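PDB 3L22: SusD superfamily protein from Bacteroides fragilis, which probably binds sugars at the bacterial outer membrane, as a member of the SusD family, and is seen with bound zinc ions. Local coordinates for residues A[129-141]-A[394-406]. Numbering follows the deposited sequence.
Sequences YYLNNLYPTPYSV and IRGIDIMRRGEHF. With ZN (zinc ion), chain F; EDO (1,2-ethanediol), chain B.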
ATOM      1  N   TYR A 129      -8.254   3.968   2.260  1.00 12.84           N
ATOM      2  CA  TYR A 129      -7.132   4.531   1.538  1.00 13.52           C
ATOM      3  C   TYR A 129      -6.860   3.783   0.218  1.00 13.12           C
ATOM      4  O   TYR A 129      -6.633   4.396  -0.836  1.00 12.14           O
ATOM      5  CB  TYR A 129      -5.873   4.543   2.443  1.00 14.00           C
ATOM      6  CG  TYR A 129      -4.599   4.773   1.691  1.00 13.01           C
ATOM      7  CD1 TYR A 129      -4.164   6.063   1.406  1.00 15.49           C
ATOM      8  CD2 TYR A 129      -3.818   3.717   1.280  1.00 15.17           C
ATOM      9  CE1 TYR A 129      -2.995   6.300   0.716  1.00 16.04           C
ATOM     10  CE2 TYR A 129      -2.621   3.939   0.563  1.00 15.11           C
ATOM     11  CZ  TYR A 129      -2.217   5.222   0.297  1.00 16.86           C
ATOM     12  OH  TYR A 129      -1.038   5.463  -0.382  1.00 18.45           O
ATOM     13  N   TYR A 130      -6.862   2.452   0.290  1.00 12.97           N
ATOM     14  CA  TYR A 130      -6.667   1.665  -0.922  1.00 13.57           C
ATOM     15  C   TYR A 130      -7.829   1.819  -1.936  1.00 13.13           C
ATOM     16  O   TYR A 130      -7.569   1.961  -3.131  1.00 13.87           O
ATOM     17  CB  TYR A 130      -6.354   0.209  -0.581  1.00 13.93           C
ATOM     18  CG  TYR A 130      -4.950   0.028  -0.008  1.00 14.01           C
ATOM     19  CD1 TYR A 130      -3.832   0.369  -0.757  1.00 15.86           C
ATOM     20  CD2 TYR A 130      -4.758  -0.519   1.253  1.00 14.94           C
ATOM     21  CE1 TYR A 130      -2.548   0.185  -0.264  1.00 14.40           C
ATOM     22  CE2 TYR A 130      -3.491  -0.696   1.771  1.00 14.72           C
ATOM     23  CZ  TYR A 130      -2.386  -0.363   1.002  1.00 14.44           C
ATOM     24  OH  TYR A 130      -1.124  -0.538   1.490  1.00 14.04           O
ATOM     25  N   LEU A 131      -9.071   1.877  -1.472  1.00 12.07           N
ATOM     26  CA  LEU A 131     -10.199   2.147  -2.364  1.00 12.62           C
ATOM     27  C   LEU A 131     -10.046   3.523  -3.048  1.00 12.93           C
ATOM     28  O   LEU A 131     -10.318   3.669  -4.249  1.00 13.06           O
ATOM     29  CB  LEU A 131     -11.524   2.077  -1.617  1.00 12.76           C
ATOM     30  CG  LEU A 131     -11.983   0.749  -0.996  1.00 12.32           C
ATOM     31  CD1 LEU A 131     -13.276   0.975  -0.214  1.00  8.86           C
ATOM     32  CD2 LEU A 131     -12.152  -0.332  -2.123  1.00 11.70           C
ATOM     33  N   ASN A 132      -9.505   4.494  -2.314  1.00 13.01           N
ATOM     34  CA  ASN A 132      -9.369   5.857  -2.813  1.00 13.46           C
ATOM     35  C   ASN A 132      -8.272   5.966  -3.874  1.00 13.14           C
ATOM     36  O   ASN A 132      -8.139   7.009  -4.499  1.00 12.58           O
ATOM     37  CB  ASN A 132      -9.046   6.846  -1.674  1.00 13.25           C
ATOM     38  CG  ASN A 132      -9.817   8.155  -1.771  1.00 13.57           C
ATOM     39  OD1 ASN A 132     -10.904   8.203  -2.337  1.00 14.33           O
ATOM     40  ND2 ASN A 132      -9.249   9.237  -1.191  1.00 11.71           N
ATOM     41  N   ASN A 133      -7.453   4.924  -4.010  1.00 13.04           N
ATOM     42  CA  ASN A 133      -6.405   4.862  -5.028  1.00 12.98           C
ATOM     43  C   ASN A 133      -6.720   3.907  -6.179  1.00 13.34           C
ATOM     44  O   ASN A 133      -5.809   3.559  -6.962  1.00 14.25           O
ATOM     45  CB  ASN A 133      -5.079   4.498  -4.357  1.00 13.31           C
ATOM     46  CG  ASN A 133      -4.458   5.670  -3.632  1.00 13.89           C
ATOM     47  OD1 ASN A 133      -3.864   6.542  -4.279  1.00 16.49           O
ATOM     48  ND2 ASN A 133      -4.609   5.720  -2.296  1.00 14.86           N
ATOM     49  N   LEU A 134      -8.006   3.561  -6.338  1.00 13.25           N
ATOM     50  CA  LEU A 134      -8.502   2.758  -7.470  1.00 13.24           C
ATOM     51  C   LEU A 134      -9.688   3.398  -8.212  1.00 13.72           C
ATOM     52  O   LEU A 134      -9.665   3.490  -9.439  1.00 14.54           O
ATOM     53  CB  LEU A 134      -8.874   1.349  -7.021  1.00 12.44           C
ATOM     54  CG  LEU A 134      -7.681   0.482  -6.591  1.00 14.00           C
ATOM     55  CD1 LEU A 134      -8.157  -0.757  -5.809  1.00  9.89           C
ATOM     56  CD2 LEU A 134      -6.816   0.123  -7.825  1.00 14.08           C
ATOM     57  N   TYR A 135     -10.689   3.867  -7.477  1.00 13.15           N
ATOM     58  CA  TYR A 135     -11.964   4.281  -8.054  1.00 14.17           C
ATOM     59  C   TYR A 135     -12.066   5.759  -8.505  1.00 14.22           C
ATOM     60  O   TYR A 135     -12.585   6.009  -9.557  1.00 14.55           O
ATOM     61  CB  TYR A 135     -13.102   3.849  -7.116  1.00 14.16           C
ATOM     62  CG  TYR A 135     -13.116   2.333  -6.985  1.00 15.15           C
ATOM     63  CD1 TYR A 135     -13.686   1.526  -7.990  1.00 15.30           C
ATOM     64  CD2 TYR A 135     -12.513   1.696  -5.905  1.00 14.27           C
ATOM     65  CE1 TYR A 135     -13.667   0.119  -7.904  1.00 14.76           C
ATOM     66  CE2 TYR A 135     -12.476   0.286  -5.829  1.00 14.09           C
ATOM     67  CZ  TYR A 135     -13.057  -0.489  -6.811  1.00 14.26           C
ATOM     68  OH  TYR A 135     -13.037  -1.860  -6.690  1.00 14.61           O
ATOM     69  N   PRO A 136     -11.517   6.723  -7.743  1.00 14.38           N
ATOM     70  CA  PRO A 136     -11.694   8.082  -8.206  1.00 14.10           C
ATOM     71  C   PRO A 136     -10.503   8.605  -8.990  1.00 14.00           C
ATOM     72  O   PRO A 136      -9.372   8.152  -8.785  1.00 13.33           O
ATOM     73  CB  PRO A 136     -11.773   8.875  -6.908  1.00 13.76           C
ATOM     74  CG  PRO A 136     -10.830   8.158  -6.017  1.00 13.57           C
ATOM     75  CD  PRO A 136     -11.009   6.701  -6.360  1.00 14.43           C
ATOM     76  N   THR A 137     -10.767   9.603  -9.822  1.00 13.23           N
ATOM     77  CA  THR A 137      -9.714  10.467 -10.301  1.00 13.60           C
ATOM     78  C   THR A 137      -8.951  10.995  -9.084  1.00 13.88           C
ATOM     79  O   THR A 137      -9.590  11.347  -8.085  1.00 14.01           O
ATOM     80  CB  THR A 137     -10.325  11.637 -11.077  1.00 13.58           C
ATOM     81  OG1 THR A 137     -11.045  11.102 -12.171  1.00 12.59           O
ATOM     82  CG2 THR A 137      -9.269  12.629 -11.597  1.00 11.64           C
ATOM     83  N   PRO A 138      -7.607  11.067  -9.156  1.00 14.50           N
ATOM     84  CA  PRO A 138      -6.847  11.526  -8.003  1.00 14.54           C
ATOM     85  C   PRO A 138      -7.135  12.968  -7.604  1.00 14.23           C
ATOM     86  O   PRO A 138      -7.493  13.812  -8.411  1.00 13.86           O
ATOM     87  CB  PRO A 138      -5.383  11.381  -8.459  1.00 14.76           C
ATOM     88  CG  PRO A 138      -5.451  11.448  -9.937  1.00 14.30           C
ATOM     89  CD  PRO A 138      -6.694  10.681 -10.248  1.00 15.17           C
ATOM     90  N   TYR A 139      -6.997  13.209  -6.318  1.00 14.68           N
ATOM     91  CA  TYR A 139      -7.215  14.520  -5.724  1.00 14.52           C
ATOM     92  C   TYR A 139      -6.393  15.598  -6.421  1.00 14.31           C
ATOM     93  O   TYR A 139      -6.879  16.704  -6.614  1.00 14.35           O
ATOM     94  CB  TYR A 139      -6.850  14.430  -4.248  1.00 14.07           C
ATOM     95  CG  TYR A 139      -7.011  15.686  -3.410  1.00 12.70           C
ATOM     96  CD1 TYR A 139      -6.068  16.706  -3.477  1.00 15.22           C
ATOM     97  CD2 TYR A 139      -8.066  15.825  -2.489  1.00 15.48           C
ATOM     98  CE1 TYR A 139      -6.174  17.846  -2.699  1.00 15.33           C
ATOM     99  CE2 TYR A 139      -8.190  16.988  -1.691  1.00 12.99           C
ATOM    100  CZ  TYR A 139      -7.208  17.958  -1.786  1.00 14.96           C
ATOM    101  OH  TYR A 139      -7.241  19.082  -1.035  1.00 18.20           O
ATOM    102  N   SER A 140      -5.158  15.268  -6.783  1.00 14.11           N
ATOM    103  CA  SER A 140      -4.270  16.230  -7.435  1.00 14.58           C
ATOM    104  C   SER A 140      -4.840  16.700  -8.749  1.00 14.83           C
ATOM    105  O   SER A 140      -4.469  17.756  -9.187  1.00 14.72           O
ATOM    106  CB  SER A 140      -2.871  15.646  -7.696  1.00 15.01           C
ATOM    107  OG  SER A 140      -2.945  14.528  -8.572  1.00 15.90           O
ATOM    108  N   VAL A 141      -5.704  15.909  -9.387  1.00 14.64           N
ATOM    109  CA  VAL A 141      -6.371  16.338 -10.617  1.00 15.27           C
ATOM    110  C   VAL A 141      -7.742  16.933 -10.357  1.00 15.06           C
ATOM    111  O   VAL A 141      -8.071  17.943 -10.946  1.00 14.54           O
ATOM    112  CB  VAL A 141      -6.508  15.182 -11.620  1.00 15.56           C
ATOM    113  CG1 VAL A 141      -7.385  15.612 -12.825  1.00 16.08           C
ATOM    114  CG2 VAL A 141      -5.104  14.714 -12.063  1.00 15.45           C
ATOM    115  N   ILE A 394       3.146  -0.255  -4.154  1.00 13.58           N
ATOM    116  CA  ILE A 394       3.300   1.193  -4.066  1.00 14.63           C
ATOM    117  C   ILE A 394       3.293   1.894  -5.413  1.00 14.60           C
ATOM    118  O   ILE A 394       2.717   2.991  -5.522  1.00 14.08           O
ATOM    119  CB  ILE A 394       4.600   1.575  -3.271  1.00 14.92           C
ATOM    120  CG1 ILE A 394       4.381   1.406  -1.761  1.00 16.17           C
ATOM    121  CG2 ILE A 394       5.030   2.997  -3.527  1.00 17.75           C
ATOM    122  CD1 ILE A 394       5.729   1.424  -0.909  1.00 14.28           C
ATOM    123  N   ARG A 395       3.897   1.293  -6.444  1.00 14.30           N
ATOM    124  CA  ARG A 395       4.168   2.066  -7.637  1.00 13.41           C
ATOM    125  C   ARG A 395       2.937   2.729  -8.313  1.00 13.52           C
ATOM    126  O   ARG A 395       2.959   3.922  -8.699  1.00 11.93           O
ATOM    127  CB  ARG A 395       4.917   1.195  -8.634  1.00 13.64           C
ATOM    128  CG  ARG A 395       5.215   1.896  -9.960  1.00 12.04           C
ATOM    129  CD  ARG A 395       6.097   3.115  -9.758  1.00 10.57           C
ATOM    130  NE  ARG A 395       6.373   3.802 -11.002  1.00 12.30           N
ATOM    131  CZ  ARG A 395       6.585   5.108 -11.119  1.00 14.85           C
ATOM    132  NH1 ARG A 395       6.606   5.927 -10.067  1.00 18.79           N
ATOM    133  NH2 ARG A 395       6.790   5.616 -12.318  1.00 15.27           N
ATOM    134  N   GLY A 396       1.882   1.946  -8.465  1.00 13.23           N
ATOM    135  CA  GLY A 396       0.660   2.422  -9.093  1.00 13.83           C
ATOM    136  C   GLY A 396      -0.030   3.501  -8.262  1.00 14.24           C
ATOM    137  O   GLY A 396      -0.797   4.296  -8.804  1.00 14.57           O
ATOM    138  N   ILE A 397       0.246   3.542  -6.952  1.00 13.42           N
ATOM    139  CA  ILE A 397      -0.277   4.617  -6.106  1.00 13.81           C
ATOM    140  C   ILE A 397       0.523   5.906  -6.348  1.00 14.18           C
ATOM    141  O   ILE A 397      -0.055   6.986  -6.472  1.00 14.48           O
ATOM    142  CB  ILE A 397      -0.255   4.240  -4.614  1.00 13.09           C
ATOM    143  CG1 ILE A 397      -1.222   3.063  -4.385  1.00 14.21           C
ATOM    144  CG2 ILE A 397      -0.595   5.435  -3.760  1.00 13.12           C
ATOM    145  CD1 ILE A 397      -1.202   2.416  -2.988  1.00 10.08           C
ATOM    146  N   ASP A 398       1.849   5.810  -6.423  1.00 14.64           N
ATOM    147  CA  ASP A 398       2.662   7.017  -6.616  1.00 14.58           C
ATOM    148  C   ASP A 398       2.340   7.681  -7.960  1.00 14.59           C
ATOM    149  O   ASP A 398       2.182   8.920  -8.042  1.00 14.86           O
ATOM    150  CB  ASP A 398       4.160   6.700  -6.496  1.00 14.44           C
ATOM    151  CG  ASP A 398       4.645   6.543  -5.046  1.00 16.52           C
ATOM    152  OD1 ASP A 398       3.920   6.904  -4.067  1.00 16.92           O
ATOM    153  OD2 ASP A 398       5.798   6.081  -4.872  1.00 17.95           O
ATOM    154  N   ILE A 399       2.161   6.865  -9.002  1.00 14.61           N
ATOM    155  CA  ILE A 399       1.830   7.395 -10.336  1.00 13.57           C
ATOM    156  C   ILE A 399       0.479   8.142 -10.288  1.00 13.96           C
ATOM    157  O   ILE A 399       0.319   9.282 -10.771  1.00 12.39           O
ATOM    158  CB  ILE A 399       1.745   6.252 -11.373  1.00 13.18           C
ATOM    159  CG1 ILE A 399       3.150   5.676 -11.645  1.00 12.89           C
ATOM    160  CG2 ILE A 399       1.110   6.736 -12.676  1.00 11.57           C
ATOM    161  CD1 ILE A 399       3.207   4.299 -12.420  1.00  9.17           C
HETATM  162  N   MSE A 400      -0.502   7.456  -9.712  1.00 13.72           N
HETATM  163  CA  MSE A 400      -1.834   7.991  -9.684  0.75 13.60           C
HETATM  164  C   MSE A 400      -1.940   9.243  -8.808  1.00 13.43           C
HETATM  165  O   MSE A 400      -2.537  10.218  -9.245  1.00 12.93           O
HETATM  166  CB  MSE A 400      -2.832   6.969  -9.197  0.75 14.88           C
HETATM  167  CG  MSE A 400      -4.259   7.321  -9.589  0.75 15.03           C
HETATM  168 SE   MSE A 400      -5.322   5.917  -8.833  0.56 17.86          SE
HETATM  169  CE  MSE A 400      -6.895   6.091  -9.984  0.75 10.68           C
ATOM    170  N   ARG A 401      -1.368   9.246  -7.613  1.00 13.32           N
ATOM    171  CA  ARG A 401      -1.546  10.421  -6.734  1.00 13.96           C
ATOM    172  C   ARG A 401      -0.919  11.650  -7.345  1.00 14.37           C
ATOM    173  O   ARG A 401      -1.465  12.758  -7.230  1.00 14.66           O
ATOM    174  CB  ARG A 401      -1.064  10.183  -5.309  1.00 14.29           C
ATOM    175  CG  ARG A 401       0.428  10.055  -5.122  1.00 16.06           C
ATOM    176  CD  ARG A 401       0.754  10.084  -3.642  1.00 16.90           C
ATOM    177  NE  ARG A 401       2.141   9.658  -3.446  1.00 14.72           N
ATOM    178  CZ  ARG A 401       3.223  10.409  -3.579  1.00 13.83           C
ATOM    179  NH1 ARG A 401       3.165  11.699  -3.891  1.00 15.32           N
ATOM    180  NH2 ARG A 401       4.398   9.852  -3.396  1.00 16.41           N
ATOM    181  N   ARG A 402       0.175  11.452  -8.080  1.00 14.59           N
ATOM    182  CA  ARG A 402       0.779  12.559  -8.800  1.00 14.43           C
ATOM    183  C   ARG A 402       0.075  12.943 -10.109  1.00 14.87           C
ATOM    184  O   ARG A 402       0.510  13.850 -10.753  1.00 14.37           O
ATOM    185  CB  ARG A 402       2.264  12.317  -9.015  1.00 14.27           C
ATOM    186  CG  ARG A 402       3.071  12.337  -7.710  1.00 15.18           C
ATOM    187  CD  ARG A 402       4.551  12.487  -7.975  1.00 15.01           C
ATOM    188  NE  ARG A 402       5.195  11.264  -8.465  1.00 14.00           N
ATOM    189  CZ  ARG A 402       5.838  10.368  -7.712  1.00 14.61           C
ATOM    190  NH1 ARG A 402       5.890  10.479  -6.389  1.00 15.16           N
ATOM    191  NH2 ARG A 402       6.424   9.316  -8.295  1.00 15.22           N
ATOM    192  N   GLY A 403      -1.008  12.264 -10.493  1.00 16.15           N
ATOM    193  CA  GLY A 403      -1.713  12.581 -11.721  1.00 16.20           C
ATOM    194  C   GLY A 403      -0.887  12.319 -12.973  1.00 15.53           C
ATOM    195  O   GLY A 403      -1.136  12.933 -13.998  1.00 15.74           O
ATOM    196  N   GLU A 404       0.070  11.394 -12.898  1.00 14.97           N
ATOM    197  CA  GLU A 404       0.902  11.064 -14.028  1.00 14.80           C
ATOM    198  C   GLU A 404       0.226  10.056 -14.928  1.00 14.95           C
ATOM    199  O   GLU A 404      -0.640   9.275 -14.492  1.00 14.44           O
ATOM    200  CB  GLU A 404       2.251  10.492 -13.563  1.00 15.10           C
ATOM    201  CG  GLU A 404       3.128  11.478 -12.735  1.00 15.78           C
ATOM    202  CD  GLU A 404       4.315  10.825 -12.002  1.00 17.86           C
ATOM    203  OE1 GLU A 404       4.582   9.594 -12.175  1.00 17.60           O
ATOM    204  OE2 GLU A 404       5.023  11.580 -11.287  1.00 15.87           O
ATOM    205  N   HIS A 405       0.637  10.039 -16.197  1.00 14.64           N
ATOM    206  CA  HIS A 405       0.216   8.979 -17.104  0.50 15.40           C
ATOM    207  C   HIS A 405       0.838   7.643 -16.698  1.00 15.18           C
ATOM    208  O   HIS A 405       1.977   7.604 -16.297  1.00 15.94           O
ATOM    209  CB  HIS A 405       0.645   9.270 -18.546  0.50 15.35           C
ATOM    210  CG  HIS A 405      -0.083  10.405 -19.186  0.50 16.67           C
ATOM    211  ND1 HIS A 405      -0.993  10.232 -20.207  0.50 19.87           N
ATOM    212  CD2 HIS A 405      -0.003  11.739 -18.976  0.50 17.18           C
ATOM    213  CE1 HIS A 405      -1.450  11.411 -20.585  0.50 18.11           C
ATOM    214  NE2 HIS A 405      -0.863  12.340 -19.858  0.50 18.26           N
ATOM    215  N   PHE A 406       0.083   6.566 -16.847  1.00 15.27           N
ATOM    216  CA  PHE A 406       0.621   5.229 -16.772  1.00 15.62           C
ATOM    217  C   PHE A 406       1.144   4.924 -18.167  1.00 15.83           C
ATOM    218  O   PHE A 406       0.343   4.791 -19.118  1.00 15.57           O
ATOM    219  CB  PHE A 406      -0.471   4.231 -16.408  1.00 15.93           C
ATOM    220  CG  PHE A 406      -0.996   4.384 -15.013  1.00 15.95           C
ATOM    221  CD1 PHE A 406      -2.083   5.216 -14.746  1.00 15.86           C
ATOM    222  CD2 PHE A 406      -0.413   3.699 -13.971  1.00 15.73           C
ATOM    223  CE1 PHE A 406      -2.583   5.316 -13.431  1.00 15.97           C
ATOM    224  CE2 PHE A 406      -0.881   3.817 -12.680  1.00 15.28           C
ATOM    225  CZ  PHE A 406      -1.972   4.624 -12.414  1.00 15.98           C
TER
HETATM  226 ZN    ZN F   5      -1.788  13.891 -20.168  0.50 35.23          ZN
HETATM  227  C1  EDO B  22       3.749   6.643  -0.829  1.00 47.55           C
HETATM  228  O1  EDO B  22       4.841   5.792  -0.553  1.00 41.30           O
HETATM  229  C2  EDO B  22       2.608   5.937  -1.580  1.00 48.39           C
HETATM  230  O2  EDO B  22       1.681   7.022  -1.902  1.00 48.88           O
HETATM  231  O   HOH W   1      -3.407   3.045  -8.461  1.00 15.71           O
HETATM  232  O   HOH W   2      -3.633  13.013  -5.544  1.00 10.00           O
HETATM  233  O   HOH W   3       0.137  14.884 -20.032  1.00 41.98           O
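Ile397, on the first turn of helix 395-401, reaches toward Tyr129, Tyr130 and Asn133, near the C-terminal part of helix 113-131. From its CB, directed at the other segment, two branches part. CG1, anti to the carbonyl carbon (chi1 -65°), passes Asn133 CB and carries CD1 on to the edge of the Tyr130 ring, where Ile397 CD1 lies 3.8 Å from Tyr130 CE1. CG2 takes the other way and meets oxygens: O2 of a bound 1,2-ethanediol lies 3.3 Å from Ile397 CG2, Tyr129 OH lies 3.4 Å from Ile397 CG2, and Asn133 OD1 lies 3.5 Å from Ile397 CG2. The amide of Asn133 is held by its other end, Asn133 ND2 donating to Tyr129 O (2.8 Å) while sitting over one face of the Tyr129 ring near the rim, which turns OD1 toward the isoleucine. Ile397 also touches Phe49 of helix 44-52, and Tyr129 touches Leu206 and Val210 of helix 200-213. One turn on, selenomethionine Met400, modelled in two conformers, stretches along the loop past Asn133, Leu134 and Pro136. Met400 O lies 3.2 Å from Pro138 CB. At the end of the helix, Ser140 OG donates to Arg401 O (2.7 Å), approaching from 37° above the carbonyl plane; chi1 of 62° sets OG between its own backbone N and carbonyl carbon. A water accepting from Ser140 N donates to the same Arg401 O. Gly403, in a Schellman motif, lets Val141 CG2 come to 4.0 Å from Gly403 CA. The contact thus joins the N-terminal family region to the C-terminal SusD region: an isoleucine whose CD1 meets a tyrosine edge and whose CG2 lies against oxygens, and a hydroxyl and a water both donating to one carbonyl of the last helical turn, where the helix dipole would probably strengthen them.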